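Local coordinates for protein adenine phosphoribosyltransferase, putative (Trypanosoma brucei brucei, PDB 5VN4) that probably catalyses the transfer of a 5-phosphoribosyl group from 5-phospho-alpha-D-ribose 1-diphosphate to adenine, giving AMP and diphosphate in purine salvage, at residues Glu13-Tyr18 / Phe188-Gln193; Asn17-Ser22 / Pro207-Val212; Pro26-Phe31 / Leu211-Val216; Arg149-Asp154 / Glu179-Leu184; Val156-Gly161 / Leu184-Leu189. One frame throughout, in Å; residues are numbered along the deposited sequence.

Contact 1: residues Glu13-Tyr18 / Phe188-Gln193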
# COMPACT_ATOMS: atom_id res chain seq x y z
N GLU A 13 5.49 27.90 2.11
CA GLU A 13 5.25 27.85 0.67
C GLU A 13 6.56 28.19 -0.04
O GLU A 13 6.99 29.34 -0.03
CB GLU A 13 4.13 28.82 0.29
CG GLU A 13 3.57 28.57 -1.10
CD GLU A 13 2.36 29.45 -1.42
OE1 GLU A 13 1.79 29.29 -2.52
OE2 GLU A 13 1.98 30.30 -0.59
N VAL A 14 7.19 27.18 -0.64
CA VAL A 14 8.52 27.38 -1.22
C VAL A 14 8.46 27.73 -2.71
O VAL A 14 9.37 28.39 -3.22
CB VAL A 14 9.47 26.20 -0.93
CG1 VAL A 14 9.70 26.04 0.59
CG2 VAL A 14 8.95 24.92 -1.53
N LEU A 15 7.43 27.28 -3.42
CA LEU A 15 7.08 27.69 -4.78
C LEU A 15 5.58 27.91 -4.77
O LEU A 15 4.91 27.48 -3.81
CB LEU A 15 7.43 26.58 -5.77
CG LEU A 15 8.91 26.25 -5.96
CD1 LEU A 15 9.08 25.00 -6.83
CD2 LEU A 15 9.68 27.43 -6.57
N PRO A 16 5.00 28.57 -5.77
CA PRO A 16 3.54 28.80 -5.74
C PRO A 16 2.76 27.50 -5.59
O PRO A 16 2.87 26.58 -6.41
CB PRO A 16 3.27 29.51 -7.08
CG PRO A 16 4.57 30.24 -7.38
CD PRO A 16 5.65 29.29 -6.88
N ASN A 17 1.98 27.42 -4.51
CA ASN A 17 1.18 26.24 -4.17
C ASN A 17 2.02 24.97 -4.01
O ASN A 17 1.53 23.86 -4.24
CB ASN A 17 -0.01 26.05 -5.10
CG ASN A 17 -1.28 26.64 -4.52
OD1 ASN A 17 -1.43 26.70 -3.30
ND2 ASN A 17 -2.19 27.07 -5.38
N TYR A 18 3.27 25.11 -3.58
CA TYR A 18 4.13 23.98 -3.23
C TYR A 18 4.61 24.22 -1.81
O TYR A 18 5.44 25.10 -1.58
CB TYR A 18 5.30 23.86 -4.21
CG TYR A 18 5.83 22.45 -4.43
CD1 TYR A 18 5.82 21.50 -3.42
CD2 TYR A 18 6.33 22.07 -5.68
CE1 TYR A 18 6.29 20.21 -3.65
CE2 TYR A 18 6.81 20.79 -5.92
CZ TYR A 18 6.79 19.87 -4.89
OH TYR A 18 7.27 18.59 -5.11
N PHE A 188 12.91 21.11 -7.01
CA PHE A 188 13.65 21.55 -8.19
C PHE A 188 13.07 20.99 -9.48
O PHE A 188 13.34 21.54 -10.55
CB PHE A 188 15.15 21.22 -8.05
CG PHE A 188 15.45 19.75 -7.97
CD1 PHE A 188 15.71 19.01 -9.12
CD2 PHE A 188 15.51 19.10 -6.74
CE1 PHE A 188 16.00 17.64 -9.04
CE2 PHE A 188 15.81 17.75 -6.66
CZ PHE A 188 16.05 17.02 -7.81
N LEU A 189 12.28 19.92 -9.41
CA LEU A 189 11.60 19.37 -10.57
C LEU A 189 10.27 20.04 -10.87
O LEU A 189 9.65 19.72 -11.89
CB LEU A 189 11.41 17.85 -10.42
CG LEU A 189 12.71 17.04 -10.32
CD1 LEU A 189 12.41 15.57 -10.06
CD2 LEU A 189 13.56 17.18 -11.58
N LYS A 190 9.81 20.95 -10.00
CA LYS A 190 8.60 21.73 -10.25
C LYS A 190 7.42 20.83 -10.63
O LYS A 190 6.73 21.04 -11.63
CB LYS A 190 8.86 22.83 -11.28
CG LYS A 190 9.96 23.80 -10.85
CD LYS A 190 10.19 24.91 -11.87
CE LYS A 190 11.34 25.81 -11.44
NZ LYS A 190 11.11 26.43 -10.11
N GLY A 191 7.18 19.82 -9.79
CA GLY A 191 6.15 18.82 -10.04
C GLY A 191 4.73 19.32 -9.91
O GLY A 191 3.81 18.59 -10.27
N THR A 192 4.53 20.55 -9.43
CA THR A 192 3.21 21.17 -9.50
C THR A 192 2.81 21.49 -10.93
O THR A 192 1.62 21.60 -11.22
CB THR A 192 3.26 22.51 -8.75
OG1 THR A 192 4.51 23.15 -9.03
CG2 THR A 192 3.12 22.33 -7.23
N GLN A 193 3.78 21.66 -11.84
CA GLN A 193 3.46 22.23 -13.15
C GLN A 193 2.45 21.42 -13.94
O GLN A 193 1.50 22.02 -14.47
CB GLN A 193 4.73 22.53 -13.94
CG GLN A 193 4.45 23.01 -15.36
CD GLN A 193 5.70 23.06 -16.20
OE1 GLN A 193 6.82 23.10 -15.68
NE2 GLN A 193 5.53 23.06 -17.52
O HOH W 1 5.06 25.32 -7.70
O HOH W 2 8.38 18.34 -7.62
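The type II beta turn from L15 to Y18, where V14 and L15 both face Y18 in a classic beta bulge, packs against K190, G191 and T192. CD2 of Y18 lies 3.6 Å from the T192 methyl CG2, which approaches the ring obliquely and also reaches N17 O at 3.7 Å. G191 N stands near the plane of the same ring, at its edge, 4.0 Å from CE2. In one of its two conformers K190 brings NZ to 3.9 Å from L15 CD2. Water makes the polar links. One molecule donates to P16 O (2.8 Å) and is bonded to T192 OG1 (2.6 Å), an oxygen set between its own N and carbonyl carbon (chi1 40°). A second accepts from Y18 OH (2.8 Å) and from G191 N (2.9 Å), while giving its own hydrogens to A158 O and L186 O. The direct contact is thus mostly van der Waals, and the second water, with four hydrogen-bond partners, holds the tyrosine hydroxyl to the backbone around it.

Contact 2: residues Asn17-Ser22 / Pro207-Val212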
# COMPACT_ATOMS: atom_id res chain seq x y z
N ASN A 17 1.98 27.42 -4.51
CA ASN A 17 1.18 26.24 -4.17
C ASN A 17 2.02 24.97 -4.01
O ASN A 17 1.53 23.86 -4.24
CB ASN A 17 -0.01 26.05 -5.10
CG ASN A 17 -1.28 26.64 -4.52
OD1 ASN A 17 -1.43 26.70 -3.30
ND2 ASN A 17 -2.19 27.07 -5.38
N TYR A 18 3.27 25.11 -3.58
CA TYR A 18 4.13 23.98 -3.23
C TYR A 18 4.61 24.22 -1.81
O TYR A 18 5.44 25.10 -1.58
CB TYR A 18 5.30 23.86 -4.21
CG TYR A 18 5.83 22.45 -4.43
CD1 TYR A 18 5.82 21.50 -3.42
CD2 TYR A 18 6.33 22.07 -5.68
CE1 TYR A 18 6.29 20.21 -3.65
CE2 TYR A 18 6.81 20.79 -5.92
CZ TYR A 18 6.79 19.87 -4.89
OH TYR A 18 7.27 18.59 -5.11
N PHE A 19 4.05 23.46 -0.86
CA PHE A 19 4.30 23.64 0.56
C PHE A 19 5.10 22.47 1.12
O PHE A 19 4.88 21.32 0.72
CB PHE A 19 2.98 23.71 1.34
CG PHE A 19 2.11 24.88 0.97
CD1 PHE A 19 1.26 24.83 -0.13
CD2 PHE A 19 2.15 26.04 1.73
CE1 PHE A 19 0.45 25.92 -0.46
CE2 PHE A 19 1.34 27.13 1.41
CZ PHE A 19 0.49 27.07 0.31
N THR A 20 6.00 22.76 2.06
CA THR A 20 6.77 21.74 2.74
C THR A 20 6.99 22.20 4.18
O THR A 20 6.78 23.37 4.51
CB THR A 20 8.09 21.48 1.99
OG1 THR A 20 8.71 20.30 2.51
CG2 THR A 20 9.04 22.66 2.12
N LEU A 21 7.39 21.28 5.06
CA LEU A 21 7.57 21.66 6.45
C LEU A 21 8.67 22.72 6.57
O LEU A 21 9.63 22.75 5.80
CB LEU A 21 7.94 20.45 7.30
CG LEU A 21 6.81 19.47 7.62
CD1 LEU A 21 7.41 18.20 8.21
CD2 LEU A 21 5.79 20.08 8.57
N SER A 22 8.52 23.60 7.57
CA SER A 22 9.56 24.57 7.86
C SER A 22 10.89 23.86 8.15
O SER A 22 10.93 22.68 8.51
CB SER A 22 9.16 25.41 9.07
OG SER A 22 9.17 24.63 10.24
N PRO A 207 -3.29 23.21 -3.68
CA PRO A 207 -1.97 23.13 -3.03
C PRO A 207 -1.38 21.73 -3.11
O PRO A 207 -2.09 20.72 -2.99
CB PRO A 207 -2.26 23.52 -1.58
CG PRO A 207 -3.59 24.24 -1.63
CD PRO A 207 -4.36 23.58 -2.74
N PHE A 208 -0.07 21.68 -3.34
CA PHE A 208 0.74 20.48 -3.12
C PHE A 208 1.39 20.61 -1.75
O PHE A 208 2.02 21.63 -1.47
CB PHE A 208 1.85 20.37 -4.17
CG PHE A 208 1.42 19.78 -5.50
CD1 PHE A 208 0.23 20.14 -6.11
CD2 PHE A 208 2.26 18.90 -6.16
CE1 PHE A 208 -0.12 19.60 -7.34
CE2 PHE A 208 1.92 18.35 -7.39
CZ PHE A 208 0.73 18.71 -7.99
N VAL A 209 1.26 19.58 -0.92
CA VAL A 209 1.83 19.57 0.42
C VAL A 209 2.70 18.32 0.54
O VAL A 209 2.18 17.20 0.58
CB VAL A 209 0.74 19.58 1.49
CG1 VAL A 209 1.35 19.43 2.88
CG2 VAL A 209 -0.10 20.85 1.38
N THR A 210 4.02 18.50 0.57
CA THR A 210 4.94 17.39 0.75
C THR A 210 5.75 17.65 2.01
O THR A 210 6.45 18.66 2.09
CB THR A 210 5.86 17.19 -0.46
OG1 THR A 210 6.63 18.37 -0.69
CG2 THR A 210 5.05 16.88 -1.71
N LEU A 211 5.67 16.74 2.98
CA LEU A 211 6.19 17.04 4.31
C LEU A 211 7.66 17.44 4.29
O LEU A 211 8.04 18.45 4.89
CB LEU A 211 5.95 15.86 5.26
CG LEU A 211 4.47 15.57 5.52
CD1 LEU A 211 4.33 14.50 6.62
CD2 LEU A 211 3.69 16.83 5.88
N VAL A 212 8.51 16.66 3.61
CA VAL A 212 9.89 17.08 3.46
C VAL A 212 10.22 17.25 1.98
O VAL A 212 9.35 17.09 1.11
CB VAL A 212 10.90 16.21 4.24
CG1 VAL A 212 10.62 16.33 5.74
CG2 VAL A 212 10.86 14.76 3.80
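F19 lies against P207, F208 and V209, on a strand running parallel to 208-210 at 22°. From its backbone outward, F19 CB sits 3.6 Å from F208 O and 4.2 Å from V209 CG2. CG, anti to the carbonyl carbon (chi1 -63°), and CD1 stay beside F208 O, which lies in the ring plane at the edge. Further out, CE1 comes within 3.8 Å of P207 CB, the two side chains lying alongside each other and pointing the same way; the far rim of the ring packs on E13. The F19 main chain is held at both ends, its N giving to F208 O (2.8 Å) and its O taking T210 N (3.0 Å). Y18 and F208 share the opposite face of the sheet as an edge-to-face pair, the edge of F208 turned to the Y18 face with the planes at 59°. T20 OG1 donates to T210 O (2.8 Å) just before the chain turns at L211 and V212, where L21 N reaches L211 O (2.9 Å). With 208-213 also bonded to V180 and G182 on its other side, this is a parallel strand pair that joins the N-terminal hairpin to the central sheet of the phosphoribosyltransferase fold.

Contact 3: residues Pro26-Phe31 / Leu211-Val216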
# COMPACT_ATOMS: atom_id res chain seq x y z
N PRO A 26 9.99 20.08 14.09
CA PRO A 26 10.41 18.82 14.72
C PRO A 26 10.13 17.59 13.87
O PRO A 26 10.93 16.64 13.90
CB PRO A 26 9.62 18.81 16.04
CG PRO A 26 9.41 20.26 16.34
CD PRO A 26 9.19 20.91 15.00
N LEU A 27 9.05 17.58 13.10
CA LEU A 27 8.77 16.42 12.26
C LEU A 27 9.78 16.32 11.12
O LEU A 27 10.20 15.21 10.76
CB LEU A 27 7.33 16.47 11.74
CG LEU A 27 6.90 15.31 10.84
CD1 LEU A 27 7.15 13.96 11.50
CD2 LEU A 27 5.44 15.44 10.42
N ARG A 28 10.19 17.46 10.55
CA ARG A 28 11.26 17.43 9.56
C ARG A 28 12.55 16.86 10.16
O ARG A 28 13.22 16.05 9.51
CB ARG A 28 11.52 18.82 8.99
CG ARG A 28 12.70 18.84 8.01
CD ARG A 28 12.94 20.21 7.41
NE ARG A 28 11.89 20.63 6.48
CZ ARG A 28 11.85 20.30 5.18
NH1 ARG A 28 12.77 19.48 4.66
NH2 ARG A 28 10.88 20.76 4.41
N LYS A 29 12.90 17.26 11.38
CA LYS A 29 14.11 16.75 12.00
C LYS A 29 14.05 15.23 12.17
O LYS A 29 15.06 14.54 12.02
CB LYS A 29 14.35 17.45 13.34
CG LYS A 29 14.50 18.96 13.23
CD LYS A 29 15.79 19.38 12.53
CE LYS A 29 15.94 20.91 12.56
NZ LYS A 29 17.19 21.41 11.93
N LYS A 30 12.87 14.69 12.49
CA LYS A 30 12.73 13.24 12.58
C LYS A 30 12.95 12.57 11.22
O LYS A 30 13.63 11.55 11.13
CB LYS A 30 11.35 12.87 13.15
CG LYS A 30 11.18 13.23 14.61
CD LYS A 30 9.82 12.81 15.15
CE LYS A 30 9.73 13.07 16.63
NZ LYS A 30 9.90 14.51 16.94
N PHE A 31 12.37 13.13 10.15
CA PHE A 31 12.61 12.62 8.81
C PHE A 31 14.10 12.65 8.47
O PHE A 31 14.62 11.73 7.83
CB PHE A 31 11.87 13.46 7.77
CG PHE A 31 10.47 12.99 7.45
CD1 PHE A 31 10.25 11.94 6.57
CD2 PHE A 31 9.37 13.65 7.98
CE1 PHE A 31 8.95 11.53 6.25
CE2 PHE A 31 8.08 13.24 7.66
CZ PHE A 31 7.87 12.19 6.79
N LEU A 211 5.67 16.74 2.98
CA LEU A 211 6.19 17.04 4.31
C LEU A 211 7.66 17.44 4.29
O LEU A 211 8.04 18.45 4.89
CB LEU A 211 5.95 15.86 5.26
CG LEU A 211 4.47 15.57 5.52
CD1 LEU A 211 4.33 14.50 6.62
CD2 LEU A 211 3.69 16.83 5.88
N VAL A 212 8.51 16.66 3.61
CA VAL A 212 9.89 17.08 3.46
C VAL A 212 10.22 17.25 1.98
O VAL A 212 9.35 17.09 1.11
CB VAL A 212 10.90 16.21 4.24
CG1 VAL A 212 10.62 16.33 5.74
CG2 VAL A 212 10.86 14.76 3.80
N ASP A 213 11.47 17.62 1.69
CA ASP A 213 11.88 18.02 0.35
C ASP A 213 13.28 17.49 0.11
O ASP A 213 13.83 16.72 0.91
CB ASP A 213 11.76 19.55 0.18
CG ASP A 213 12.69 20.33 1.10
OD1 ASP A 213 13.52 19.69 1.79
OD2 ASP A 213 12.60 21.57 1.11
N GLU A 214 13.88 17.94 -1.00
CA GLU A 214 15.19 17.44 -1.41
C GLU A 214 16.29 17.71 -0.39
O GLU A 214 17.34 17.05 -0.44
CB GLU A 214 15.58 18.01 -2.78
CG GLU A 214 15.61 19.53 -2.87
CD GLU A 214 14.29 20.12 -3.36
OE1 GLU A 214 13.23 19.65 -2.93
OE2 GLU A 214 14.31 21.07 -4.19
N THR A 215 16.10 18.66 0.54
CA THR A 215 17.15 18.90 1.53
C THR A 215 17.31 17.73 2.49
O THR A 215 18.34 17.66 3.17
CB THR A 215 16.90 20.19 2.31
OG1 THR A 215 15.77 20.03 3.18
CG2 THR A 215 16.67 21.37 1.38
N VAL A 216 16.32 16.84 2.56
CA VAL A 216 16.46 15.65 3.41
C VAL A 216 17.46 14.66 2.82
O VAL A 216 17.97 13.80 3.55
CB VAL A 216 15.08 15.01 3.66
CG1 VAL A 216 14.69 14.07 2.52
CG2 VAL A 216 15.06 14.28 5.00
O HOH W 3 15.17 18.22 5.48
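R28 and V212 bring their CA atoms to 6.3 Å where helix 26-34 passes the corner at L211-V212 and the 3-10 turn 214-216 that follows. An Asx turn opens that 3-10 turn: D213 OD1 accepts T215 N (3.0 Å) and, through its syn lone pair, T215 OG1 (2.7 Å). R28 NH1 adds a third donor at 3.0 Å in a salt bridge, coming to OD1 from above the carboxylate plane, 63° out of it; guanidinium and carboxylate are turned 53° apart. The arginine chain runs extended to CD, then bends at chi3 (-70°), which turns NE out of line. NH2 bonds to L21 O and NE to S22 O, so one guanidinium ties the end of strand 18-21 to the turn. V212 CG1 lies over one face of the guanidinium, toward its rim, and also touches F31 CD2 at 3.7 Å. V212 CG2 sits over the F31 ring face, offset toward the rim. L211 CD1 adds to the apolar side, 4.1 Å from L27 CD2 and just as near F31 CE2. Between R28 and T215 lies a water in the guanidinium plane, accepting from NH1 at 2.8 Å and donating to T215 OG1.

Contact 4: residues Arg149-Asp154 / Glu179-Leu184. With HSX (5-O-phosphono-alpha-D-ribofuranose), chain D.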
# COMPACT_ATOMS: atom_id res chain seq x y z
N ARG A 149 -15.14 15.62 -2.49
CA ARG A 149 -14.01 16.50 -2.21
C ARG A 149 -12.84 15.60 -1.86
O ARG A 149 -12.82 14.98 -0.80
CB ARG A 149 -14.35 17.46 -1.07
CG ARG A 149 -15.34 18.56 -1.48
CD ARG A 149 -15.79 19.41 -0.30
NE ARG A 149 -14.67 19.79 0.57
CZ ARG A 149 -13.88 20.84 0.37
NH1 ARG A 149 -14.09 21.64 -0.67
NH2 ARG A 149 -12.89 21.09 1.22
N VAL A 150 -11.87 15.52 -2.77
CA VAL A 150 -10.86 14.47 -2.68
C VAL A 150 -9.46 15.02 -2.43
O VAL A 150 -9.11 16.15 -2.80
CB VAL A 150 -10.89 13.54 -3.91
CG1 VAL A 150 -12.30 13.05 -4.17
CG2 VAL A 150 -10.33 14.23 -5.12
N VAL A 151 -8.64 14.19 -1.80
CA VAL A 151 -7.21 14.41 -1.66
C VAL A 151 -6.50 13.29 -2.40
O VAL A 151 -6.87 12.12 -2.24
CB VAL A 151 -6.79 14.40 -0.17
CG1 VAL A 151 -5.27 14.33 -0.01
CG2 VAL A 151 -7.36 15.62 0.53
N LEU A 152 -5.51 13.64 -3.23
CA LEU A 152 -4.62 12.66 -3.85
C LEU A 152 -3.38 12.52 -2.97
O LEU A 152 -2.80 13.52 -2.54
CB LEU A 152 -4.18 13.16 -5.23
CG LEU A 152 -5.23 13.09 -6.33
CD1 LEU A 152 -4.79 13.93 -7.52
CD2 LEU A 152 -5.49 11.66 -6.73
N ILE A 153 -2.96 11.27 -2.70
CA ILE A 153 -1.80 11.04 -1.85
C ILE A 153 -0.83 10.05 -2.50
O ILE A 153 -1.24 9.05 -3.10
CB ILE A 153 -2.19 10.61 -0.41
CG1 ILE A 153 -0.97 10.62 0.52
CG2 ILE A 153 -2.88 9.25 -0.39
CD1 ILE A 153 -1.33 10.59 2.00
N ASP A 154 0.46 10.35 -2.38
CA ASP A 154 1.54 9.47 -2.81
C ASP A 154 2.70 9.66 -1.84
O ASP A 154 2.65 10.52 -0.96
CB ASP A 154 1.95 9.80 -4.25
CG ASP A 154 2.45 8.59 -5.01
OD1 ASP A 154 2.67 7.53 -4.38
OD2 ASP A 154 2.59 8.71 -6.25
N GLU A 179 -6.58 18.92 -2.34
CA GLU A 179 -5.16 19.02 -2.05
C GLU A 179 -4.48 17.79 -2.61
O GLU A 179 -5.09 16.73 -2.76
CB GLU A 179 -4.95 19.08 -0.53
CG GLU A 179 -3.53 19.31 -0.08
CD GLU A 179 -3.49 19.85 1.33
OE1 GLU A 179 -3.83 21.03 1.53
OE2 GLU A 179 -3.10 19.09 2.24
N VAL A 180 -3.20 17.97 -2.92
CA VAL A 180 -2.28 16.90 -3.28
C VAL A 180 -1.30 16.75 -2.12
O VAL A 180 -0.73 17.74 -1.66
CB VAL A 180 -1.55 17.28 -4.58
CG1 VAL A 180 -0.26 16.51 -4.74
CG2 VAL A 180 -2.48 17.10 -5.78
N ALA A 181 -1.13 15.52 -1.64
CA ALA A 181 -0.35 15.24 -0.43
C ALA A 181 0.76 14.24 -0.71
O ALA A 181 0.57 13.26 -1.44
CB ALA A 181 -1.23 14.68 0.69
N GLY A 182 1.92 14.45 -0.07
CA GLY A 182 3.00 13.49 -0.13
C GLY A 182 3.93 13.67 1.05
O GLY A 182 3.77 14.58 1.87
N ILE A 183 4.94 12.79 1.13
CA ILE A 183 5.95 12.95 2.17
C ILE A 183 7.27 13.54 1.67
O ILE A 183 8.05 14.06 2.49
CB ILE A 183 6.18 11.68 3.02
CG1 ILE A 183 6.67 10.50 2.16
CG2 ILE A 183 4.91 11.35 3.79
CD1 ILE A 183 7.11 9.30 2.99
N LEU A 184 7.54 13.50 0.36
CA LEU A 184 8.79 14.01 -0.20
C LEU A 184 8.49 14.70 -1.52
O LEU A 184 7.99 14.06 -2.45
CB LEU A 184 9.79 12.88 -0.40
CG LEU A 184 11.10 13.27 -1.08
CD1 LEU A 184 11.88 14.29 -0.26
CD2 LEU A 184 11.94 12.04 -1.32
C1 HSX D . 7.21 6.66 -7.89
O4 HSX D . 7.06 7.71 -8.86
C2 HSX D . 6.65 7.27 -6.62
O2 HSX D . 6.22 6.26 -5.69
C3 HSX D . 5.51 8.13 -7.14
O3 HSX D . 4.36 7.33 -7.45
C4 HSX D . 6.08 8.67 -8.44
C5 HSX D . 6.72 10.05 -8.28
O5 HSX D . 7.39 10.43 -9.49
P' HSX D . 6.75 11.51 -10.51
O1X HSX D . 5.61 10.85 -11.26
O2X HSX D . 6.30 12.69 -9.68
O3X HSX D . 7.92 11.85 -11.41
O1 HSX D . 6.44 5.52 -8.29
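E179 opens the pairing with strand 149-153: its O accepts L152 N at 3.2 Å, with the CA-H of V151 directed at the same oxygen. Its N is buried without a partner, while the carboxylate leads away to R73 and Y74. V180 turns to the other face, where CG2 packs on L152 CD1 (4.3 Å). A181 is gripped through both backbone polar atoms. Its N gives to L152 O (2.8 Å) and its O takes D154 N (3.1 Å), and CB lies 4.1 Å from both V151 CG1 and I153 CG1. At G182 the CA-H points to D154 O, CA and O being 3.1 Å apart. Helix 161-172 connects these parallel neighbours as a beta-alpha-beta crossover, as in other type I phosphoribosyltransferases. D154 follows I153, and its OD2 accepts the O3 hydroxyl of the bound ribose 5-phosphate at 2.5 Å. The bond from D154 N to A181 O therefore ties the backbone of a ribose-binding carboxylate directly to the core sheet.

Contact 5: residues Val156-Gly161 / Leu184-Leu189. With HSX (5-O-phosphono-alpha-D-ribofuranose), chain D; ADE (adenine), chain C.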
# COMPACT_ATOMS: atom_id res chain seq x y z
N VAL A 156 6.24 10.17 -2.98
CA VAL A 156 7.15 11.14 -3.59
C VAL A 156 6.41 11.87 -4.70
O VAL A 156 5.69 11.24 -5.49
CB VAL A 156 8.39 10.43 -4.16
CG1 VAL A 156 9.31 11.43 -4.88
CG2 VAL A 156 9.15 9.70 -3.06
N ILE A 157 6.60 13.18 -4.78
CA ILE A 157 6.25 13.98 -5.95
C ILE A 157 7.55 14.48 -6.56
O ILE A 157 8.30 15.22 -5.91
CB ILE A 157 5.29 15.13 -5.60
CG1 ILE A 157 3.99 14.58 -4.99
CG2 ILE A 157 5.00 15.94 -6.87
CD1 ILE A 157 3.07 15.62 -4.44
N ALA A 158 7.83 14.03 -7.78
CA ALA A 158 9.07 14.37 -8.46
C ALA A 158 8.69 15.21 -9.67
O ALA A 158 8.47 16.43 -9.53
CB ALA A 158 9.87 13.10 -8.77
N THR A 159 8.56 14.63 -10.87
CA THR A 159 8.14 15.40 -12.03
C THR A 159 6.66 15.79 -11.96
O THR A 159 6.24 16.69 -12.71
CB THR A 159 8.34 14.62 -13.32
OG1 THR A 159 7.45 13.49 -13.36
CG2 THR A 159 9.77 14.16 -13.47
N GLY A 160 5.86 15.13 -11.13
CA GLY A 160 4.44 15.38 -11.13
C GLY A 160 3.67 14.63 -12.20
O GLY A 160 2.45 14.83 -12.32
N GLY A 161 4.33 13.76 -12.96
CA GLY A 161 3.61 12.96 -13.94
C GLY A 161 2.60 12.03 -13.32
O GLY A 161 1.48 11.88 -13.82
N LEU A 184 7.54 13.50 0.36
CA LEU A 184 8.79 14.01 -0.20
C LEU A 184 8.49 14.70 -1.52
O LEU A 184 7.99 14.06 -2.45
CB LEU A 184 9.79 12.88 -0.40
CG LEU A 184 11.10 13.27 -1.08
CD1 LEU A 184 11.88 14.29 -0.26
CD2 LEU A 184 11.94 12.04 -1.32
N GLY A 185 8.80 15.99 -1.60
CA GLY A 185 8.65 16.73 -2.84
C GLY A 185 10.00 17.19 -3.32
O GLY A 185 10.76 17.80 -2.56
N LEU A 186 10.35 16.87 -4.57
CA LEU A 186 11.64 17.29 -5.12
C LEU A 186 11.36 18.60 -5.85
O LEU A 186 11.03 18.62 -7.04
CB LEU A 186 12.21 16.21 -6.03
CG LEU A 186 12.37 14.83 -5.36
CD1 LEU A 186 12.89 13.80 -6.33
CD2 LEU A 186 13.26 14.91 -4.13
N THR A 187 11.46 19.71 -5.12
CA THR A 187 10.89 20.96 -5.64
C THR A 187 11.63 21.47 -6.86
O THR A 187 11.04 22.17 -7.68
CB THR A 187 10.77 22.03 -4.55
OG1 THR A 187 12.07 22.51 -4.20
CG2 THR A 187 10.08 21.47 -3.31
N PHE A 188 12.91 21.11 -7.01
CA PHE A 188 13.65 21.55 -8.19
C PHE A 188 13.07 20.99 -9.48
O PHE A 188 13.34 21.54 -10.55
CB PHE A 188 15.15 21.22 -8.05
CG PHE A 188 15.45 19.75 -7.97
CD1 PHE A 188 15.71 19.01 -9.12
CD2 PHE A 188 15.51 19.10 -6.74
CE1 PHE A 188 16.00 17.64 -9.04
CE2 PHE A 188 15.81 17.75 -6.66
CZ PHE A 188 16.05 17.02 -7.81
N LEU A 189 12.28 19.92 -9.41
CA LEU A 189 11.60 19.37 -10.57
C LEU A 189 10.27 20.04 -10.87
O LEU A 189 9.65 19.72 -11.89
CB LEU A 189 11.41 17.85 -10.42
CG LEU A 189 12.71 17.04 -10.32
CD1 LEU A 189 12.41 15.57 -10.06
CD2 LEU A 189 13.56 17.18 -11.58
C1 HSX D . 7.21 6.66 -7.89
O4 HSX D . 7.06 7.71 -8.86
C2 HSX D . 6.65 7.27 -6.62
O2 HSX D . 6.22 6.26 -5.69
C3 HSX D . 5.51 8.13 -7.14
O3 HSX D . 4.36 7.33 -7.45
C4 HSX D . 6.08 8.67 -8.44
C5 HSX D . 6.72 10.05 -8.28
O5 HSX D . 7.39 10.43 -9.49
P' HSX D . 6.75 11.51 -10.51
O1X HSX D . 5.61 10.85 -11.26
O2X HSX D . 6.30 12.69 -9.68
O3X HSX D . 7.92 11.85 -11.41
O1 HSX D . 6.44 5.52 -8.29
N9 ADE C . 9.83 8.27 -7.33
C8 ADE C . 10.18 9.19 -8.27
N7 ADE C . 11.35 9.74 -8.07
C5 ADE C . 11.80 9.15 -6.91
C6 ADE C . 12.99 9.31 -6.15
N6 ADE C . 13.98 10.16 -6.48
N1 ADE C . 13.13 8.56 -5.04
C2 ADE C . 12.14 7.72 -4.71
N3 ADE C . 10.99 7.48 -5.34
C4 ADE C . 10.88 8.24 -6.44
O HOH W 2 8.38 18.34 -7.62
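Two main-chain bonds pair V156-I157 with L184-G185 as short parallel strands: I157 N gives to L184 O (2.9 Å) and L186 N to I157 O (3.0 Å). CA-H groups of V156 and G185 add weaker contacts to the same two oxygens. Apolar contacts follow on from the strands. V156 CG2 faces L184 CD2, and A158 CB is touched by two leucine methyls, CD1 of L186 at 3.9 Å and CD1 of L189 at 3.8 Å. Some of this surface also lines the adenine pocket, with V156 CG2 lying 3.7 Å from N3 of the base and L186 CD1 near its N6. The segment then runs into the phosphate-binding loop of the PRPP-binding motif of this family. Here the bonds go to the 5'-phosphate of the ribose. A158 N (2.8 Å) and G160 N (2.9 Å) both give to its O2X. Its O3X takes two bonds from T159, one from the backbone N and one from the hydroxyl OG1 at 2.6 Å. That same OG1 accepts G161 N, forming an ST turn. G160, at the N-cap of helix 161-172, has a positive phi (82°) where the loop turns into the helix.

From the N terminus, contacts 1 and 2 start on one stretch, sharing N17 and Y18: contact 1 closes a loop to 188-193, contact 2 a longer one to 207-212. Contact 3 starts in the next helix and ends where contact 2 does, sharing L211 and V212; its loop crosses that of contact 1. Contact 4 closes a short loop nested inside all three. Contact 5, nested within contacts 2 and 3, ends on the stretch used by contact 1 and crosses contact 4, with L184 in both. Strand 208-213 bonds to V180, G182 and G185, so the N-terminal hairpin and helix are tied to the sheet that carries the ribose phosphate at contacts 4 and 5.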